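Local coordinates for putative permease protein, ABC transporter (Porphyromonas gingivalis, PDB 3IS6) that is probably the extracytoplasmic, MacB-like core domain of an ABC-transporter permease, a membrane protein thought to take part in transmembrane transport, at residues L56-T61 / L82-F87; L88-V93 / Y183-P188; S102-N107 / L160-W165; M108-S113 / R138-G143; H151-Q156 / F226-L231. All coordinates share one frame; numbering follows the deposited sequence.

Contact 1: residues L56-T61 / L82-F87; sequences LATRTT and LAEPAF
Glu84 reaches across to 56-61 with both carboxylate oxygens. Its OE1 accepts a hydrogen bond from the Thr58 hydroxyl, OG1 to OE1 2.6 Å, on the anti lone pair, while Thr58 OG1 stands anti to its own backbone N (chi1 -159°) and so faces the acid. A weak bond from Arg59 N reaches the same OE1. The other oxygen closes a salt bridge, Arg59 NE to Glu84 OE2 2.9 Å; the acid lies in the guanidinium plane, but NE meets OE2 from above the carboxylate plane, the two planes being 80° apart. This single-nitrogen grip leaves Arg59 NH1 to bond Gly41 O. Arg59, with the Thr58 hydroxyl, would probably keep Glu84 ionised. Water 1 bridges the segments where the strands part, donating to Thr58 OG1 and Arg59 O and accepting from Glu84 N. Beyond it Thr61 and Leu82 form an antiparallel hydrogen-bonded pair, with Thr61 N to Leu82 O 3.1 Å and Leu82 N to Thr61 O 3.0 Å. Their side chains lie alongside each other, Thr61 CG2 against Leu82 CB, and Thr61 OG1 turns to Arg179. Thr60 CG2 approaches the Phe87 ring obliquely, 3.7 Å from CD1, and Ala86 CB packs against Thr58 OG1 and CB. Here the beta hairpin of strands 54-70 and 74-83 splays open, its second strand turning into helix 86-90 within the MacB-like periplasmic core domain.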
# COMPACT_ATOMS: atom_id res chain seq x y z
N LEU A 56 24.60 7.99 -6.75
CA LEU A 56 23.62 7.06 -6.29
C LEU A 56 22.41 7.83 -5.81
O LEU A 56 22.56 8.87 -5.27
CB LEU A 56 24.22 6.25 -5.15
CG LEU A 56 23.42 5.15 -4.46
CD1 LEU A 56 23.28 4.02 -5.39
CD2 LEU A 56 24.03 4.71 -3.20
N ALA A 57 21.22 7.29 -6.03
CA ALA A 57 20.00 7.80 -5.44
C ALA A 57 19.14 6.68 -4.87
O ALA A 57 19.10 5.62 -5.39
CB ALA A 57 19.23 8.55 -6.39
N THR A 58 18.47 6.95 -3.78
CA THR A 58 17.62 5.98 -3.13
C THR A 58 16.45 6.66 -2.43
O THR A 58 16.50 7.81 -2.19
CB THR A 58 18.41 5.03 -2.22
OG1 THR A 58 17.66 3.86 -1.99
CG2 THR A 58 18.76 5.65 -0.90
N ARG A 59 15.42 5.90 -2.13
CA ARG A 59 14.20 6.40 -1.54
C ARG A 59 13.79 5.62 -0.30
O ARG A 59 13.98 4.46 -0.23
CB ARG A 59 13.08 6.39 -2.56
CG ARG A 59 12.68 5.02 -3.08
CD ARG A 59 11.78 5.07 -4.26
NE ARG A 59 11.86 3.87 -5.06
CZ ARG A 59 11.05 3.53 -6.04
NH1 ARG A 59 10.05 4.30 -6.39
NH2 ARG A 59 11.26 2.42 -6.68
N THR A 60 13.21 6.31 0.66
CA THR A 60 12.59 5.69 1.80
C THR A 60 11.20 6.28 2.07
O THR A 60 10.90 7.35 1.65
CB THR A 60 13.44 5.84 3.08
OG1 THR A 60 13.49 7.20 3.46
CG2 THR A 60 14.82 5.38 2.86
N THR A 61 10.35 5.53 2.75
CA THR A 61 9.16 6.06 3.35
C THR A 61 8.91 5.48 4.74
O THR A 61 8.98 4.31 4.92
CB THR A 61 7.93 5.95 2.42
OG1 THR A 61 6.82 6.60 3.01
CG2 THR A 61 7.56 4.54 2.16
N LEU A 82 10.49 1.78 5.33
CA LEU A 82 10.56 1.07 4.09
C LEU A 82 11.70 1.60 3.23
O LEU A 82 11.79 2.77 3.01
CB LEU A 82 9.24 1.21 3.36
CG LEU A 82 8.11 0.25 3.70
CD1 LEU A 82 7.85 0.21 5.10
CD2 LEU A 82 6.88 0.58 2.96
N ALA A 83 12.57 0.72 2.80
CA ALA A 83 13.80 1.07 2.13
C ALA A 83 14.24 0.13 1.01
O ALA A 83 13.75 -0.94 0.88
CB ALA A 83 14.87 1.22 3.09
N GLU A 84 15.16 0.61 0.19
CA GLU A 84 15.74 -0.13 -0.89
C GLU A 84 17.04 -0.78 -0.43
O GLU A 84 17.60 -0.37 0.54
CB GLU A 84 15.98 0.76 -2.10
CG GLU A 84 14.78 1.51 -2.60
CD GLU A 84 15.05 2.33 -3.83
OE1 GLU A 84 16.07 3.00 -3.91
OE2 GLU A 84 14.24 2.29 -4.74
N PRO A 85 17.55 -1.75 -1.17
CA PRO A 85 18.81 -2.36 -0.81
C PRO A 85 19.91 -1.31 -0.80
O PRO A 85 20.80 -1.40 -0.04
CB PRO A 85 19.00 -3.38 -1.90
CG PRO A 85 17.65 -3.85 -2.12
CD PRO A 85 16.78 -2.66 -2.01
N ALA A 86 19.78 -0.28 -1.60
CA ALA A 86 20.76 0.77 -1.67
C ALA A 86 20.87 1.58 -0.39
O ALA A 86 21.83 2.24 -0.17
CB ALA A 86 20.51 1.62 -2.81
N PHE A 87 19.88 1.49 0.47
CA PHE A 87 19.89 2.20 1.72
C PHE A 87 21.10 1.75 2.50
O PHE A 87 21.73 2.50 3.13
CB PHE A 87 18.63 1.82 2.49
CG PHE A 87 18.51 2.42 3.85
CD1 PHE A 87 17.89 3.62 4.04
CD2 PHE A 87 18.92 1.76 4.95
CE1 PHE A 87 17.75 4.14 5.27
CE2 PHE A 87 18.76 2.29 6.17
CZ PHE A 87 18.18 3.47 6.33
O HOH W 1 16.34 3.18 0.45

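Contact 2: residues L88-V93 / Y183-P188; sequences LDMFGV and YVRLRP
Phe91 drives its edge into the face of Tyr183, a T-shaped pair with centroids 5.0 Å apart and planes at 86°. Phe91 CZ stands over the centre of the tyrosine ring, nearly equidistant from its six carbons and 3.8 Å from Tyr183 CG. One face of the Phe91 ring is covered by CG of its own neighbour Met90, a selenomethionine, and Phe91 also forms edge-to-face pairs with Phe8 and Phe87. The third flat group, the Arg185 guanidinium, has Asp89 O and water 2 at its edge. That water accepts from Arg185 NH2 at 2.8 Å and donates to Met90 O at 2.9 Å, bridging strand to helix end where no direct hydrogen bond joins them; Arg185 NH1 is taken by a salt bridge to Glu55. Between these groups runs Met90, CG anti to the backbone N (chi1 179°) and bent twice beyond it, so that SE lies 4.0 Å from Arg185 CB and CE 3.5 Å from Tyr183 O. Gly92, at positive phi, is the C-prime residue of a Schellman motif, Val93 N bonding Leu88 O and Gly92 N more weakly Asp89 O; this motif ends helix 86-90 beside strand 181-186.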
# COMPACT_ATOMS: atom_id res chain seq x y z
N LEU A 88 21.40 0.48 2.42
CA LEU A 88 22.52 -0.05 3.12
C LEU A 88 23.83 0.55 2.64
O LEU A 88 24.69 0.77 3.41
CB LEU A 88 22.56 -1.57 2.96
CG LEU A 88 21.74 -2.49 3.86
CD1 LEU A 88 20.49 -1.99 4.29
CD2 LEU A 88 21.59 -3.84 3.27
N ASP A 89 23.97 0.71 1.35
CA ASP A 89 25.11 1.39 0.79
C ASP A 89 25.20 2.89 1.07
O ASP A 89 26.18 3.38 1.52
CB ASP A 89 25.17 1.09 -0.69
CG ASP A 89 25.47 -0.39 -0.98
OD1 ASP A 89 26.16 -1.02 -0.19
OD2 ASP A 89 25.00 -0.91 -1.99
N MSE A 90 24.11 3.58 0.87
CA MSE A 90 24.03 5.00 1.08
C MSE A 90 24.36 5.37 2.52
O MSE A 90 24.92 6.37 2.75
CB MSE A 90 22.64 5.48 0.73
CG MSE A 90 22.38 6.93 0.92
SE MSE A 90 23.22 8.09 -0.40
CE MSE A 90 22.12 7.87 -1.86
N PHE A 91 23.97 4.57 3.48
CA PHE A 91 24.18 4.89 4.86
C PHE A 91 25.22 4.04 5.60
O PHE A 91 25.33 4.10 6.79
CB PHE A 91 22.85 4.98 5.56
CG PHE A 91 21.95 6.01 4.96
CD1 PHE A 91 22.29 7.34 4.98
CD2 PHE A 91 20.80 5.67 4.34
CE1 PHE A 91 21.50 8.26 4.40
CE2 PHE A 91 20.02 6.61 3.77
CZ PHE A 91 20.37 7.90 3.81
N GLY A 92 25.96 3.24 4.86
CA GLY A 92 26.97 2.41 5.45
C GLY A 92 26.46 1.52 6.55
O GLY A 92 27.04 1.45 7.58
N VAL A 93 25.35 0.85 6.32
CA VAL A 93 24.76 -0.04 7.29
C VAL A 93 25.36 -1.42 7.14
O VAL A 93 25.33 -1.98 6.09
CB VAL A 93 23.23 -0.13 7.12
CG1 VAL A 93 22.62 -1.03 8.12
CG2 VAL A 93 22.58 1.20 7.15
N TYR A 183 17.19 10.53 -1.28
CA TYR A 183 18.54 10.84 -0.98
C TYR A 183 19.38 10.65 -2.22
O TYR A 183 19.27 9.68 -2.90
CB TYR A 183 19.07 9.94 0.10
CG TYR A 183 18.34 9.99 1.43
CD1 TYR A 183 18.62 10.93 2.37
CD2 TYR A 183 17.35 9.07 1.73
CE1 TYR A 183 17.99 10.96 3.55
CE2 TYR A 183 16.70 9.11 2.91
CZ TYR A 183 17.02 10.04 3.82
OH TYR A 183 16.38 10.06 5.00
N VAL A 184 20.22 11.62 -2.50
CA VAL A 184 21.06 11.62 -3.66
C VAL A 184 22.51 11.86 -3.31
O VAL A 184 22.82 12.84 -2.70
CB VAL A 184 20.62 12.73 -4.57
CG1 VAL A 184 21.39 12.75 -5.79
CG2 VAL A 184 19.21 12.66 -4.86
N ARG A 185 23.41 10.99 -3.72
CA ARG A 185 24.81 11.24 -3.55
C ARG A 185 25.45 11.67 -4.86
O ARG A 185 25.45 10.95 -5.80
CB ARG A 185 25.52 10.02 -3.03
CG ARG A 185 26.95 10.22 -2.70
CD ARG A 185 27.75 9.00 -2.91
NE ARG A 185 27.45 8.00 -1.94
CZ ARG A 185 27.59 6.71 -2.15
NH1 ARG A 185 28.07 6.28 -3.29
NH2 ARG A 185 27.26 5.87 -1.21
N LEU A 186 25.99 12.87 -4.87
CA LEU A 186 26.69 13.42 -6.00
C LEU A 186 28.16 13.01 -6.11
O LEU A 186 28.80 12.78 -5.14
CB LEU A 186 26.59 14.93 -5.98
CG LEU A 186 25.23 15.51 -5.77
CD1 LEU A 186 25.27 16.93 -5.51
CD2 LEU A 186 24.39 15.23 -6.91
N ARG A 187 28.68 13.00 -7.33
CA ARG A 187 30.09 12.83 -7.53
C ARG A 187 30.85 14.06 -7.09
O ARG A 187 30.33 15.14 -7.04
CB ARG A 187 30.40 12.56 -8.99
CG ARG A 187 29.43 11.73 -9.67
CD ARG A 187 30.08 10.76 -10.62
NE ARG A 187 29.12 9.88 -11.27
CZ ARG A 187 29.10 8.57 -11.12
NH1 ARG A 187 30.01 7.97 -10.36
NH2 ARG A 187 28.19 7.86 -11.73
N PRO A 188 32.12 13.88 -6.80
CA PRO A 188 32.92 14.97 -6.27
C PRO A 188 32.92 16.14 -7.22
O PRO A 188 32.98 15.98 -8.41
CB PRO A 188 34.30 14.36 -6.24
CG PRO A 188 34.08 12.98 -6.14
CD PRO A 188 32.92 12.67 -6.94
O HOH W 2 26.73 7.68 0.87

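Contact 3: residues S102-N107 / L160-W165; sequences SALRDN and LLPITW
Leu160 opens the second segment with its CB 4.0 Å from CD2 of Leu104, the methyl that enters the contact from the 102-107 loop. The same Leu104 CD2 sits 3.7 Å from Leu161 C, so the branch lies against the strand backbone; the Leu161 side chain turns from the loop and lays CD1 over one face of Trp165. Pro162 is the broad apolar surface here: its CB touches Leu104 O at 3.6 Å, and its CG lies 3.7 Å from Asp106 O. The loop comes to it through a type II beta turn, Ser102 to Arg105, with Leu104 at positive phi (67°), within the long connection between helix 86-90 and strand 109-113. After Pro162 strand 159-162 gives way to a 3-10 turn, Trp165 N bonding back to Pro162 O, which presents the next polar groups to Asn107. Thr164 OG1 donates to Asn107 OD1 at 2.6 Å, in the amide plane on a lone pair, the two side chains crossing at about a right angle. Trp165 points its indole NE1 at Asn107 O, 2.7 Å away and also on a lone pair, with an N-H...O angle of 149°. From the second subunit, Gln243 packs on Asn107 and Met239 on Trp165.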
# COMPACT_ATOMS: atom_id res chain seq x y z
N SER A 102 21.03 -10.54 0.18
CA SER A 102 19.87 -10.85 0.25
C SER A 102 18.99 -9.63 0.71
O SER A 102 17.82 -9.82 0.70
CB SER A 102 19.75 -12.13 1.07
OG SER A 102 18.39 -12.45 1.35
N ALA A 103 19.55 -8.72 1.48
CA ALA A 103 18.79 -7.82 2.28
C ALA A 103 17.86 -6.97 1.47
O ALA A 103 18.20 -6.42 0.48
CB ALA A 103 19.71 -6.98 3.05
N LEU A 104 16.64 -6.91 1.94
CA LEU A 104 15.63 -6.01 1.44
C LEU A 104 15.22 -6.31 0.03
O LEU A 104 14.72 -5.46 -0.63
CB LEU A 104 16.08 -4.55 1.56
CG LEU A 104 16.20 -3.98 2.96
CD1 LEU A 104 16.83 -2.63 2.94
CD2 LEU A 104 14.93 -3.95 3.67
N ARG A 105 15.45 -7.53 -0.42
CA ARG A 105 14.95 -7.95 -1.72
C ARG A 105 13.67 -8.78 -1.72
O ARG A 105 12.95 -8.74 -2.67
CB ARG A 105 16.04 -8.62 -2.52
CG ARG A 105 17.25 -7.79 -2.61
CD ARG A 105 18.23 -8.29 -3.57
NE ARG A 105 18.68 -7.18 -4.38
CZ ARG A 105 19.78 -6.49 -4.16
NH1 ARG A 105 20.10 -5.50 -4.94
NH2 ARG A 105 20.55 -6.81 -3.17
N ASP A 106 13.38 -9.49 -0.67
CA ASP A 106 12.22 -10.34 -0.62
C ASP A 106 11.17 -9.71 0.26
O ASP A 106 11.43 -9.42 1.39
CB ASP A 106 12.63 -11.68 -0.04
CG ASP A 106 11.48 -12.63 0.11
OD1 ASP A 106 10.33 -12.23 0.21
OD2 ASP A 106 11.74 -13.81 0.14
N ASN A 107 9.97 -9.55 -0.26
CA ASN A 107 8.92 -8.85 0.42
C ASN A 107 8.50 -9.50 1.72
O ASN A 107 7.96 -8.86 2.56
CB ASN A 107 7.72 -8.64 -0.48
CG ASN A 107 7.95 -7.57 -1.54
OD1 ASN A 107 8.39 -6.49 -1.25
ND2 ASN A 107 7.64 -7.88 -2.76
N LEU A 160 13.38 -2.63 9.11
CA LEU A 160 13.41 -2.22 7.74
C LEU A 160 12.69 -3.23 6.86
O LEU A 160 12.92 -4.39 6.98
CB LEU A 160 14.83 -2.06 7.25
CG LEU A 160 15.73 -0.98 7.84
CD1 LEU A 160 17.16 -1.15 7.48
CD2 LEU A 160 15.24 0.36 7.47
N LEU A 161 11.83 -2.75 5.99
CA LEU A 161 11.09 -3.57 5.06
C LEU A 161 11.33 -3.07 3.66
O LEU A 161 11.61 -1.95 3.48
CB LEU A 161 9.62 -3.49 5.36
CG LEU A 161 9.07 -4.25 6.54
CD1 LEU A 161 7.68 -3.86 6.82
CD2 LEU A 161 9.15 -5.69 6.32
N PRO A 162 11.20 -3.90 2.66
CA PRO A 162 11.43 -3.42 1.31
C PRO A 162 10.39 -2.41 0.86
O PRO A 162 9.24 -2.53 1.14
CB PRO A 162 11.36 -4.69 0.48
CG PRO A 162 11.48 -5.73 1.36
CD PRO A 162 10.90 -5.32 2.64
N ILE A 163 10.86 -1.44 0.11
CA ILE A 163 10.04 -0.38 -0.40
C ILE A 163 8.98 -0.90 -1.34
O ILE A 163 7.97 -0.31 -1.49
CB ILE A 163 10.84 0.76 -1.01
CG1 ILE A 163 10.10 2.05 -0.78
CG2 ILE A 163 11.08 0.57 -2.44
CD1 ILE A 163 10.91 3.19 -0.80
N THR A 164 9.22 -2.08 -1.88
CA THR A 164 8.33 -2.75 -2.81
C THR A 164 7.04 -3.21 -2.15
O THR A 164 6.18 -3.68 -2.78
CB THR A 164 9.00 -3.92 -3.54
OG1 THR A 164 9.73 -4.70 -2.63
CG2 THR A 164 9.91 -3.42 -4.58
N TRP A 165 6.94 -3.07 -0.85
CA TRP A 165 5.69 -3.28 -0.19
C TRP A 165 4.69 -2.28 -0.69
O TRP A 165 3.53 -2.52 -0.65
CB TRP A 165 5.82 -3.15 1.31
CG TRP A 165 6.16 -4.38 2.00
CD1 TRP A 165 7.09 -5.26 1.65
CD2 TRP A 165 5.58 -4.86 3.19
NE1 TRP A 165 7.13 -6.28 2.53
CE2 TRP A 165 6.21 -6.05 3.49
CE3 TRP A 165 4.59 -4.40 4.03
CZ2 TRP A 165 5.88 -6.78 4.58
CZ3 TRP A 165 4.26 -5.13 5.10
CH2 TRP A 165 4.91 -6.30 5.38

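Contact 4: residues M108-S113 / R138-G143; sequences MTCLIS and RAITIG
Met108, a selenomethionine, and Arg138 cross at about a right angle. Bent at chi2 and chi3, Met108 curls its CE over one face of the Arg138 guanidinium, near the rim, and onto the aliphatic part of that chain, 3.6 Å from Arg138 CG. Arg138 NH1 bonds Leu240 O and Gln243 O of the second subunit. The same Met108 methyl lies 3.4 Å from Ala139 O. Further along, Cys110, Ile140 and Ile142 share a face: Cys110 SG, in the crowded position between backbone N and carbonyl carbon (chi1 73°), is 3.9 Å from Ile142 CG1, with Cys110 CB equally close to Ile140 CG2. Ile112 crosses Ile142 at about a right angle, CG1 resting 4.0 Å from Ile142 CD1. Thr109 and Thr141 point to the other face, where Thr109 OG1 bonds Asp106 O. Three parallel-strand bonds hold the backbones: Thr141 N to Met108 O 3.0 Å, almost straight at 174°, Cys110 N to Thr141 O 3.0 Å, and Gly143 N to Cys110 O 2.9 Å, nearly along the C=O axis. Strand 109-113 lies between strands 140-146 and 159-162, parallel to the first and antiparallel to the second; strand 128-131 flanks 140-146, and Ser113 N-caps helix 114-119.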
# COMPACT_ATOMS: atom_id res chain seq x y z
N MSE A 108 8.79 -10.77 1.91
CA MSE A 108 8.36 -11.46 3.11
C MSE A 108 9.42 -11.49 4.21
O MSE A 108 9.33 -12.26 5.12
CB MSE A 108 7.82 -12.85 2.82
CG MSE A 108 6.66 -12.91 1.87
SE MSE A 108 5.11 -12.11 2.52
CE MSE A 108 4.66 -13.37 3.82
N THR A 109 10.42 -10.65 4.09
CA THR A 109 11.50 -10.63 5.03
C THR A 109 11.83 -9.22 5.49
O THR A 109 11.59 -8.29 4.80
CB THR A 109 12.75 -11.20 4.44
OG1 THR A 109 13.23 -10.29 3.47
CG2 THR A 109 12.49 -12.51 3.80
N CYS A 110 12.39 -9.10 6.67
CA CYS A 110 12.77 -7.84 7.26
C CYS A 110 14.14 -7.84 7.89
O CYS A 110 14.70 -8.86 8.14
CB CYS A 110 11.76 -7.43 8.31
SG CYS A 110 11.82 -8.31 9.78
N LEU A 111 14.66 -6.66 8.15
CA LEU A 111 15.84 -6.49 8.94
C LEU A 111 15.42 -5.81 10.22
O LEU A 111 14.54 -5.01 10.21
CB LEU A 111 16.86 -5.64 8.24
CG LEU A 111 17.27 -6.04 6.85
CD1 LEU A 111 18.10 -4.98 6.25
CD2 LEU A 111 18.05 -7.28 6.95
N ILE A 112 16.09 -6.18 11.29
CA ILE A 112 15.83 -5.69 12.62
C ILE A 112 17.10 -5.12 13.20
O ILE A 112 18.15 -5.61 12.96
CB ILE A 112 15.36 -6.84 13.47
CG1 ILE A 112 14.03 -7.36 12.95
CG2 ILE A 112 15.27 -6.46 14.86
CD1 ILE A 112 12.88 -6.54 13.27
N SER A 113 16.98 -4.06 13.96
CA SER A 113 18.13 -3.40 14.52
C SER A 113 18.75 -4.24 15.63
O SER A 113 18.09 -5.05 16.22
CB SER A 113 17.76 -2.03 15.06
OG SER A 113 17.14 -2.13 16.28
N ARG A 138 0.14 -15.82 8.18
CA ARG A 138 1.17 -15.20 7.38
C ARG A 138 2.08 -14.38 8.27
O ARG A 138 1.64 -13.70 9.15
CB ARG A 138 0.57 -14.31 6.30
CG ARG A 138 1.55 -13.44 5.62
CD ARG A 138 0.94 -12.73 4.44
NE ARG A 138 0.79 -13.66 3.36
CZ ARG A 138 0.90 -13.37 2.08
NH1 ARG A 138 1.17 -12.16 1.67
NH2 ARG A 138 0.75 -14.33 1.21
N ALA A 139 3.37 -14.46 8.03
CA ALA A 139 4.33 -13.78 8.85
C ALA A 139 5.53 -13.27 8.08
O ALA A 139 5.82 -13.72 7.03
CB ALA A 139 4.77 -14.67 9.95
N ILE A 140 6.23 -12.34 8.67
CA ILE A 140 7.45 -11.82 8.14
C ILE A 140 8.61 -12.51 8.82
O ILE A 140 8.61 -12.64 10.00
CB ILE A 140 7.55 -10.34 8.40
CG1 ILE A 140 6.33 -9.62 7.86
CG2 ILE A 140 8.73 -9.79 7.75
CD1 ILE A 140 6.07 -8.31 8.54
N THR A 141 9.59 -12.93 8.05
CA THR A 141 10.76 -13.60 8.54
C THR A 141 11.90 -12.65 8.75
O THR A 141 12.17 -11.85 7.92
CB THR A 141 11.24 -14.60 7.52
OG1 THR A 141 10.26 -15.60 7.33
CG2 THR A 141 12.46 -15.24 7.97
N ILE A 142 12.62 -12.77 9.84
CA ILE A 142 13.75 -11.90 10.06
C ILE A 142 14.98 -12.40 9.32
O ILE A 142 15.56 -13.38 9.65
CB ILE A 142 14.05 -11.79 11.55
CG1 ILE A 142 12.86 -11.19 12.27
CG2 ILE A 142 15.26 -11.00 11.78
CD1 ILE A 142 13.03 -11.15 13.67
N GLY A 143 15.35 -11.69 8.27
CA GLY A 143 16.48 -12.07 7.46
C GLY A 143 17.83 -11.50 7.80
O GLY A 143 18.82 -11.89 7.24

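Contact 5: residues H151-Q156 / F226-L231; sequences HNSSIQ and FNRLRL
Arg230 runs alongside Ser154 and Gln156. Arg230 CB rests 3.8 Å from Ser154 N; with CG anti to the backbone N (chi1 -166°) the chain runs outward to CD, which comes near Gln156 NE2. A bend at chi3 (-75°) then turns the guanidinium flat over Ser154, whose CB covers one face near the rim, with Arg230 NH2 closest, 3.6 Å from Ser154 CB. Arg230 NH1 shares water 6 with Ser154 O through weak bonds. Gln156 NE2 itself bonds back to Ser153 O, and its amide is tilted 64° from the guanidinium. Backbone bonds fix the pairing: Ser154 N to Arg228 O is 2.8 Å and in the carbonyl plane, whereas Arg230 N meets Asn152 O at 3.2 Å from well above that plane. Arg228, extended from CG to NE, passes Ser153 OG with its CD at 3.7 Å; its NE and NH2 reach Asn152 O and His151 O through waters 4 and 3, and its NH1 bonds Arg6 O. At the start of 226-231, Phe226 CZ touches Ile155 CD1 at 3.9 Å, and Ser154 OG lies at the ring edge. Asn227 OD1 accepts from Leu229 N, making an Asx turn. Two irregular loops thus pair through a single beta bridge, Ser153 with Leu229, joining the connection before strand 159-162 to the chain leaving strand 218-225.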
# COMPACT_ATOMS: atom_id res chain seq x y z
N HIS A 151 22.45 7.67 16.45
CA HIS A 151 21.53 8.42 17.29
C HIS A 151 21.48 9.91 16.94
O HIS A 151 22.29 10.40 16.22
CB HIS A 151 21.87 8.22 18.76
N ASN A 152 20.49 10.60 17.46
CA ASN A 152 20.34 12.01 17.23
C ASN A 152 20.35 12.32 15.75
O ASN A 152 20.91 13.26 15.32
CB ASN A 152 21.39 12.81 17.97
CG ASN A 152 21.22 12.76 19.44
OD1 ASN A 152 22.15 12.61 20.15
ND2 ASN A 152 20.05 12.87 19.89
N SER A 153 19.68 11.47 15.00
CA SER A 153 19.63 11.57 13.57
C SER A 153 18.20 11.44 13.05
O SER A 153 17.42 10.76 13.62
CB SER A 153 20.55 10.52 12.97
OG SER A 153 20.30 10.31 11.63
N SER A 154 17.91 12.11 11.96
CA SER A 154 16.60 12.06 11.33
C SER A 154 16.24 10.67 10.79
O SER A 154 15.11 10.38 10.60
CB SER A 154 16.47 13.10 10.23
OG SER A 154 17.46 12.98 9.29
N ILE A 155 17.22 9.84 10.54
CA ILE A 155 16.97 8.54 9.99
C ILE A 155 16.86 7.56 11.14
O ILE A 155 17.81 7.25 11.76
CB ILE A 155 18.06 8.15 9.03
CG1 ILE A 155 18.20 9.21 7.95
CG2 ILE A 155 17.76 6.84 8.38
CD1 ILE A 155 19.20 8.97 6.98
N GLN A 156 15.64 7.14 11.42
CA GLN A 156 15.33 6.27 12.53
C GLN A 156 14.49 5.06 12.12
O GLN A 156 13.49 5.21 11.51
CB GLN A 156 14.60 7.05 13.58
CG GLN A 156 15.22 8.36 13.88
CD GLN A 156 14.40 9.20 14.81
OE1 GLN A 156 13.48 8.73 15.43
NE2 GLN A 156 14.73 10.47 14.90
N PHE A 226 22.32 17.33 2.82
CA PHE A 226 21.58 16.66 3.86
C PHE A 226 22.26 16.84 5.19
O PHE A 226 23.35 16.43 5.35
CB PHE A 226 21.47 15.17 3.52
CG PHE A 226 20.87 14.33 4.60
CD1 PHE A 226 19.65 14.61 5.12
CD2 PHE A 226 21.54 13.23 5.07
CE1 PHE A 226 19.13 13.82 6.11
CE2 PHE A 226 21.02 12.46 6.03
CZ PHE A 226 19.82 12.75 6.55
N ASN A 227 21.56 17.45 6.12
CA ASN A 227 21.99 17.53 7.50
C ASN A 227 21.10 16.64 8.36
O ASN A 227 19.98 16.91 8.54
CB ASN A 227 21.92 18.97 7.99
CG ASN A 227 22.40 19.14 9.40
OD1 ASN A 227 22.45 18.22 10.17
ND2 ASN A 227 22.76 20.35 9.74
N ARG A 228 21.68 15.58 8.87
CA ARG A 228 20.97 14.55 9.59
C ARG A 228 20.49 14.92 10.98
O ARG A 228 19.72 14.23 11.54
CB ARG A 228 21.79 13.27 9.64
CG ARG A 228 22.70 13.15 10.79
CD ARG A 228 23.56 11.92 10.73
NE ARG A 228 24.35 11.70 11.92
CZ ARG A 228 25.37 10.87 12.01
NH1 ARG A 228 25.75 10.15 10.99
NH2 ARG A 228 26.00 10.75 13.15
N LEU A 229 21.01 15.98 11.55
CA LEU A 229 20.85 16.18 12.96
C LEU A 229 19.41 16.34 13.35
O LEU A 229 18.72 17.15 12.83
CB LEU A 229 21.64 17.41 13.39
CG LEU A 229 21.55 17.83 14.83
CD1 LEU A 229 22.12 16.84 15.73
CD2 LEU A 229 22.16 19.15 15.03
N ARG A 230 18.97 15.50 14.25
CA ARG A 230 17.70 15.64 14.91
C ARG A 230 17.86 15.12 16.33
O ARG A 230 17.84 13.96 16.54
CB ARG A 230 16.60 14.91 14.18
CG ARG A 230 15.23 15.30 14.62
CD ARG A 230 14.14 14.46 14.07
NE ARG A 230 13.89 14.78 12.68
CZ ARG A 230 13.24 14.02 11.83
NH1 ARG A 230 12.75 12.85 12.21
NH2 ARG A 230 13.10 14.43 10.60
N LEU A 231 18.05 16.01 17.27
CA LEU A 231 18.33 15.65 18.63
C LEU A 231 17.15 15.02 19.34
O LEU A 231 16.07 15.46 19.18
CB LEU A 231 18.77 16.87 19.40
CG LEU A 231 20.05 17.55 18.95
CD1 LEU A 231 20.03 18.93 19.36
CD2 LEU A 231 21.22 16.85 19.50
O HOH W 3 24.93 11.18 15.70
O HOH W 4 23.39 13.35 14.20
O HOH W 5 17.54 15.77 8.85
O HOH W 6 11.80 9.74 11.11

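Contacts 1, 2 and 3 are buried, contact 4 is partly buried and contact 5 lies at the surface. Contacts 1 and 2 share helix 86-90, and their strands 54-70 and 181-186 are sheet neighbours, joined by a probable backbone hydrogen bond between Leu56 and Arg185; contact 1 meets contact 3 through the pairing of Ala83 with Leu161 and Ile163. Contacts 3 and 4, centres about 9 Å apart, both touch the second subunit. Contact 5 joins the aromatic cluster of contact 2 through Ile155 and Phe226. Chemistry follows place: an acid-centred network in contact 1, rings in contact 2, a proline surface with hydrogen bonds to Asn107 in contact 3, parallel strand bonds in contact 4, water bridges in contact 5.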